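Local coordinates for carbonic anhydrase (Sordaria macrospora, PDB 4O1K) that catalyses the reversible hydration of carbon dioxide to bicarbonate as a zinc-dependent, tetrameric beta-carbonic anhydrase, at the interface of chains A and B and the interface of chains A and C. Sequence-based numbering; all coordinates share one arbitrary frame. Chains: chain A/B/C, Carbonic anhydrase.

Contact 1: the interface of chains A and B. Residues chain A 123, 125-126, 131, 138; chain B 177, 221, 223.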
ATOM      1  N   THR A 123     -12.979   5.645 -18.192  1.00 48.99           N
ATOM      2  CA  THR A 123     -12.750   4.968 -19.477  1.00 53.23           C
ATOM      3  C   THR A 123     -12.561   3.466 -19.241  1.00 50.02           C
ATOM      4  O   THR A 123     -11.674   3.061 -18.489  1.00 47.76           O
ATOM      5  CB  THR A 123     -11.521   5.546 -20.209  1.00 58.37           C
ATOM      6  OG1 THR A 123     -10.324   5.213 -19.486  1.00 62.12           O
ATOM      7  CG2 THR A 123     -11.635   7.062 -20.307  1.00 55.07           C
ATOM      8  N   LYS A 125     -10.968   0.743 -19.854  1.00 45.19           N
ATOM      9  CA  LYS A 125      -9.806   0.109 -20.455  1.00 51.00           C
ATOM     10  C   LYS A 125      -8.800  -0.401 -19.439  1.00 51.82           C
ATOM     11  O   LYS A 125      -8.845  -0.051 -18.247  1.00 49.78           O
ATOM     12  CB  LYS A 125      -9.124   1.041 -21.454  1.00 60.06           C
ATOM     13  CG  LYS A 125      -9.060   2.489 -21.028  1.00 65.60           C
ATOM     14  CD  LYS A 125      -8.114   3.247 -21.950  1.00 73.91           C
ATOM     15  CE  LYS A 125      -7.960   4.701 -21.516  1.00 77.56           C
ATOM     16  NZ  LYS A 125      -6.841   5.392 -22.223  1.00 80.32           N
ATOM     17  N   ASP A 126      -7.901  -1.249 -19.920  1.00 52.04           N
ATOM     18  CA  ASP A 126      -6.849  -1.812 -19.092  1.00 51.32           C
ATOM     19  C   ASP A 126      -5.693  -0.811 -19.010  1.00 52.14           C
ATOM     20  O   ASP A 126      -4.982  -0.586 -20.000  1.00 50.94           O
ATOM     21  CB  ASP A 126      -6.379  -3.135 -19.696  1.00 52.70           C
ATOM     22  CG  ASP A 126      -5.547  -3.957 -18.733  1.00 54.22           C
ATOM     23  OD1 ASP A 126      -5.175  -3.441 -17.657  1.00 52.71           O
ATOM     24  OD2 ASP A 126      -5.243  -5.125 -19.068  1.00 54.11           O
ATOM     25  N   ASN A 131      -5.056   0.678 -12.720  1.00 29.61           N
ATOM     26  CA  ASN A 131      -6.409   0.162 -12.553  1.00 29.64           C
ATOM     27  C   ASN A 131      -6.872   0.185 -11.092  1.00 25.85           C
ATOM     28  O   ASN A 131      -7.929   0.717 -10.810  1.00 28.33           O
ATOM     29  CB  ASN A 131      -6.589  -1.249 -13.155  1.00 32.15           C
ATOM     30  CG  ASN A 131      -6.355  -1.298 -14.667  1.00 38.55           C
ATOM     31  OD1 ASN A 131      -6.599  -0.333 -15.392  1.00 37.78           O
ATOM     32  ND2 ASN A 131      -5.907  -2.453 -15.150  1.00 41.56           N
ATOM     33  N   ARG A 138     -14.176   4.903  -9.473  1.00 29.93           N
ATOM     34  CA  ARG A 138     -15.333   4.175  -9.925  1.00 30.60           C
ATOM     35  C   ARG A 138     -16.194   3.802  -8.722  1.00 29.55           C
ATOM     36  O   ARG A 138     -17.410   3.814  -8.825  1.00 29.96           O
ATOM     37  CB  ARG A 138     -14.919   2.967 -10.748  1.00 28.98           C
ATOM     38  CG  ARG A 138     -14.262   3.350 -12.067  1.00 30.24           C
ATOM     39  CD  ARG A 138     -14.098   2.122 -13.001  1.00 35.24           C
ATOM     40  NE  ARG A 138     -12.983   1.282 -12.586  1.00 33.79           N
ATOM     41  CZ  ARG A 138     -11.725   1.459 -12.991  1.00 37.34           C
ATOM     42  NH1 ARG A 138     -11.429   2.449 -13.826  1.00 40.54           N
ATOM     43  NH2 ARG A 138     -10.759   0.649 -12.578  1.00 34.94           N
TER
ATOM     44  N   ALA B 177      -9.264  -6.220 -13.363  1.00 35.73           N
ATOM     45  CA  ALA B 177      -9.158  -6.370 -14.812  1.00 38.42           C
ATOM     46  C   ALA B 177      -8.822  -7.806 -15.190  1.00 39.75           C
ATOM     47  O   ALA B 177      -9.354  -8.336 -16.172  1.00 42.03           O
ATOM     48  CB  ALA B 177      -8.104  -5.388 -15.385  1.00 41.00           C
ATOM     49  N   TYR B 221     -17.530  -0.053 -16.190  1.00 59.08           N
ATOM     50  CA  TYR B 221     -16.244  -0.673 -16.484  1.00 57.94           C
ATOM     51  C   TYR B 221     -16.369  -1.960 -17.319  1.00 60.34           C
ATOM     52  O   TYR B 221     -15.977  -3.041 -16.866  1.00 56.23           O
ATOM     53  CB  TYR B 221     -15.471  -0.929 -15.182  1.00 55.46           C
ATOM     54  CG  TYR B 221     -13.979  -1.057 -15.376  1.00 53.70           C
ATOM     55  CD1 TYR B 221     -13.246  -0.027 -15.967  1.00 53.27           C
ATOM     56  CD2 TYR B 221     -13.300  -2.202 -14.973  1.00 54.73           C
ATOM     57  CE1 TYR B 221     -11.868  -0.133 -16.152  1.00 55.50           C
ATOM     58  CE2 TYR B 221     -11.919  -2.324 -15.148  1.00 55.39           C
ATOM     59  CZ  TYR B 221     -11.211  -1.287 -15.740  1.00 56.76           C
ATOM     60  OH  TYR B 221      -9.845  -1.406 -15.914  1.00 56.09           O
ATOM     61  N   LEU B 223     -14.972  -4.054 -20.176  1.00 70.61           N
ATOM     62  CA  LEU B 223     -13.747  -4.219 -20.949  1.00 75.67           C
ATOM     63  C   LEU B 223     -13.899  -5.316 -21.994  1.00 84.10           C
ATOM     64  O   LEU B 223     -14.899  -6.039 -22.013  1.00 85.33           O
ATOM     65  CB  LEU B 223     -12.574  -4.558 -20.025  1.00 70.65           C
ATOM     66  CG  LEU B 223     -11.885  -3.442 -19.239  1.00 65.61           C
ATOM     67  CD1 LEU B 223     -12.876  -2.703 -18.385  1.00 65.49           C
ATOM     68  CD2 LEU B 223     -10.789  -4.017 -18.377  1.00 65.93           C
TER
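B:Tyr221 sends its ring toward chain A with CG anti to its own backbone N (chi1 -158°), and A:Arg138 comes to meet it through a chain bent at chi3 (-77°). The bend lays the guanidinium almost parallel to the phenol ring, their planes 13° apart. CZ of the guanidinium sits 3.8 Å from the ring centroid, displaced toward the rim on the CE1 side, in a cation-pi stack. Arginine suits this place because its flat, delocalised cation can spread over an aromatic face, with NE near CD1 and NH2 near CZ of the ring. The opposite ring face rests on CD1 of B:Leu223, so the tyrosine is sandwiched between a neighbour from its own chain and a cation from the other.

At the far end of the ring the phenol OH donates a hydrogen bond of 2.9 Å to the backbone O of A:Lys125, reaching it from above the carbonyl plane. Tyrosine thus combines a stacking surface with a polar tip. A:Asn131 stands across that tip, its amide turned well away from the ring plane. Its ND2 gives a 2.8 Å hydrogen bond to the carboxylate OD1 of A:Asp126, which helps fix the amide's rotation, and the small methyl CB of B:Ala177 packs against the same ND2 at 3.7 Å.

A:Asn131 and A:Arg138 project from helix 130-143, the loop bearing A:Lys125 precedes it, and chain B contributes its C-terminal segment and the start of helix 177-186.

Contact 2: the interface of chains A and C. Residues chain A 74-75, 94, 97; chain C 57-58, 80.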
ATOM      1  N   ALA A  74       1.318  25.870   3.745  1.00 38.45           N
ATOM      2  CA  ALA A  74       0.654  24.643   3.315  1.00 36.52           C
ATOM      3  C   ALA A  74       1.626  23.488   3.237  1.00 34.21           C
ATOM      4  O   ALA A  74       2.735  23.568   2.678  1.00 37.31           O
ATOM      5  CB  ALA A  74      -0.053  24.831   1.975  1.00 36.04           C
ATOM      6  N   PHE A  75       1.201  22.398   3.832  1.00 33.17           N
ATOM      7  CA  PHE A  75       1.879  21.137   3.711  1.00 32.20           C
ATOM      8  C   PHE A  75       1.092  20.443   2.628  1.00 27.63           C
ATOM      9  O   PHE A  75      -0.112  20.334   2.768  1.00 26.66           O
ATOM     10  CB  PHE A  75       1.644  20.438   5.021  1.00 39.16           C
ATOM     11  CG  PHE A  75       2.494  19.275   5.228  1.00 42.20           C
ATOM     12  CD1 PHE A  75       3.840  19.435   5.490  1.00 45.86           C
ATOM     13  CD2 PHE A  75       1.956  18.008   5.198  1.00 45.16           C
ATOM     14  CE1 PHE A  75       4.641  18.333   5.692  1.00 50.93           C
ATOM     15  CE2 PHE A  75       2.760  16.915   5.411  1.00 48.59           C
ATOM     16  CZ  PHE A  75       4.100  17.073   5.649  1.00 51.10           C
ATOM     17  N   VAL A  94       0.743  10.905   5.839  1.00 29.97           N
ATOM     18  CA  VAL A  94       0.757  12.366   5.844  1.00 37.57           C
ATOM     19  C   VAL A  94      -0.393  13.062   6.646  1.00 32.14           C
ATOM     20  O   VAL A  94      -0.174  14.117   7.267  1.00 33.93           O
ATOM     21  CB  VAL A  94       0.961  12.942   4.466  1.00 43.15           C
ATOM     22  CG1 VAL A  94      -0.283  12.893   3.667  1.00 41.90           C
ATOM     23  CG2 VAL A  94       1.355  14.343   4.616  1.00 48.68           C
ATOM     24  N   TYR A  97       0.635  12.702  10.295  1.00 39.58           N
ATOM     25  CA  TYR A  97       1.751  13.601  10.593  1.00 42.21           C
ATOM     26  C   TYR A  97       1.341  15.064  10.660  1.00 38.69           C
ATOM     27  O   TYR A  97       1.816  15.821  11.522  1.00 42.73           O
ATOM     28  CB  TYR A  97       2.838  13.428   9.533  1.00 43.37           C
ATOM     29  CG  TYR A  97       4.104  14.241   9.751  1.00 46.89           C
ATOM     30  CD1 TYR A  97       4.962  13.983  10.819  1.00 52.77           C
ATOM     31  CD2 TYR A  97       4.461  15.231   8.857  1.00 49.18           C
ATOM     32  CE1 TYR A  97       6.137  14.726  10.988  1.00 56.19           C
ATOM     33  CE2 TYR A  97       5.613  15.967   9.011  1.00 51.41           C
ATOM     34  CZ  TYR A  97       6.447  15.717  10.065  1.00 56.68           C
ATOM     35  OH  TYR A  97       7.581  16.488  10.172  1.00 60.65           O
TER
ATOM     36  N   SER C  57       6.389  16.894   0.683  1.00 24.44           N
ATOM     37  CA  SER C  57       5.226  17.600   1.192  1.00 24.77           C
ATOM     38  C   SER C  57       5.603  18.794   2.077  1.00 27.48           C
ATOM     39  O   SER C  57       4.795  19.705   2.246  1.00 29.35           O
ATOM     40  CB  SER C  57       4.336  16.651   1.971  1.00 24.57           C
ATOM     41  OG  SER C  57       3.759  15.698   1.088  1.00 26.67           O
ATOM     42  N   ASP C  58       6.784  18.742   2.689  1.00 25.99           N
ATOM     43  CA  ASP C  58       7.180  19.803   3.627  1.00 33.68           C
ATOM     44  C   ASP C  58       8.164  20.782   3.054  1.00 38.98           C
ATOM     45  O   ASP C  58       8.708  21.601   3.801  1.00 42.23           O
ATOM     46  CB  ASP C  58       7.691  19.291   4.996  1.00 38.74           C
ATOM     47  CG  ASP C  58       8.935  18.394   4.901  1.00 43.10           C
ATOM     48  OD1 ASP C  58       9.949  18.769   4.264  1.00 39.53           O
ATOM     49  OD2 ASP C  58       8.901  17.280   5.487  1.00 45.30           O
ATOM     50  N   ILE C  80       5.863  12.686   1.960  1.00 22.80           N
ATOM     51  CA  ILE C  80       6.851  12.994   3.000  1.00 24.81           C
ATOM     52  C   ILE C  80       8.218  12.425   2.599  1.00 27.31           C
ATOM     53  O   ILE C  80       8.396  11.206   2.453  1.00 22.27           O
ATOM     54  CB  ILE C  80       6.419  12.453   4.374  1.00 25.11           C
ATOM     55  CG1 ILE C  80       5.237  13.261   4.920  1.00 26.18           C
ATOM     56  CG2 ILE C  80       7.583  12.547   5.363  1.00 28.98           C
ATOM     57  CD1 ILE C  80       4.483  12.520   6.050  1.00 30.65           C
TER
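C:Ile80 pushes the end of its side chain between A:Val94 and A:Tyr97, two residues one turn apart on helix 89-100. Its CD1 methyl lies 3.7 Å from CA of A:Val94 and 3.9 Å from ring atom CD2 of A:Tyr97. The chi2 of 162° extends the isoleucine chain, carrying CD1 forward to the helix while CG1 stays beside CG2 of A:Val94. A slender, branched aliphatic chain suits this place: it can reach the helix surface and still offer CG1 to the neighbouring ring of A:Phe75.

That phenylalanine links the isoleucine to the polar loop of chain C. Its CZ is 4.0 Å from CG1 of C:Ile80, whose side chain crosses it at about a right angle. Within chain A, CZ of the phenylalanine approaches the edge of A:Tyr97. A phenylalanine suits this place, since a broad, flat ring can bridge A:Tyr97 and the loop of chain C with no hydrogen-bonding needs of its own.

Farther out, CB of C:Ser57 lies over one face of A:Phe75, toward the rim. The short serine side chain probably lets the backbone come near: the carbonyl O of C:Ser57 is 3.4 Å from CD1 of A:Phe75. C:Asp58, a residue of the zinc site, runs alongside the phenylalanine with its carboxylate turned 40° from the ring. The aspartate touches the ring through its methylene, CB lying 3.3 Å from CE1 of A:Phe75.

The C-alpha centres of contact 1 and contact 2 lie about 31 Å apart, and the two share no residue. Chain A takes part in both, using helix 130-143 and the loop before it toward chain B, and strand 74-79 with helix 89-100 toward chain C. Because chain A has two separate two-fold interfaces, it can pair with two different neighbours, which is how a tetramer can be built. The chemistry differs: contact 1 combines a cation-pi stack with a hydrogen bond, whereas the residues described at contact 2 meet mainly by apolar packing and include C:Asp58 of the zinc site, suggesting that this pairing helps shape the active-site surroundings.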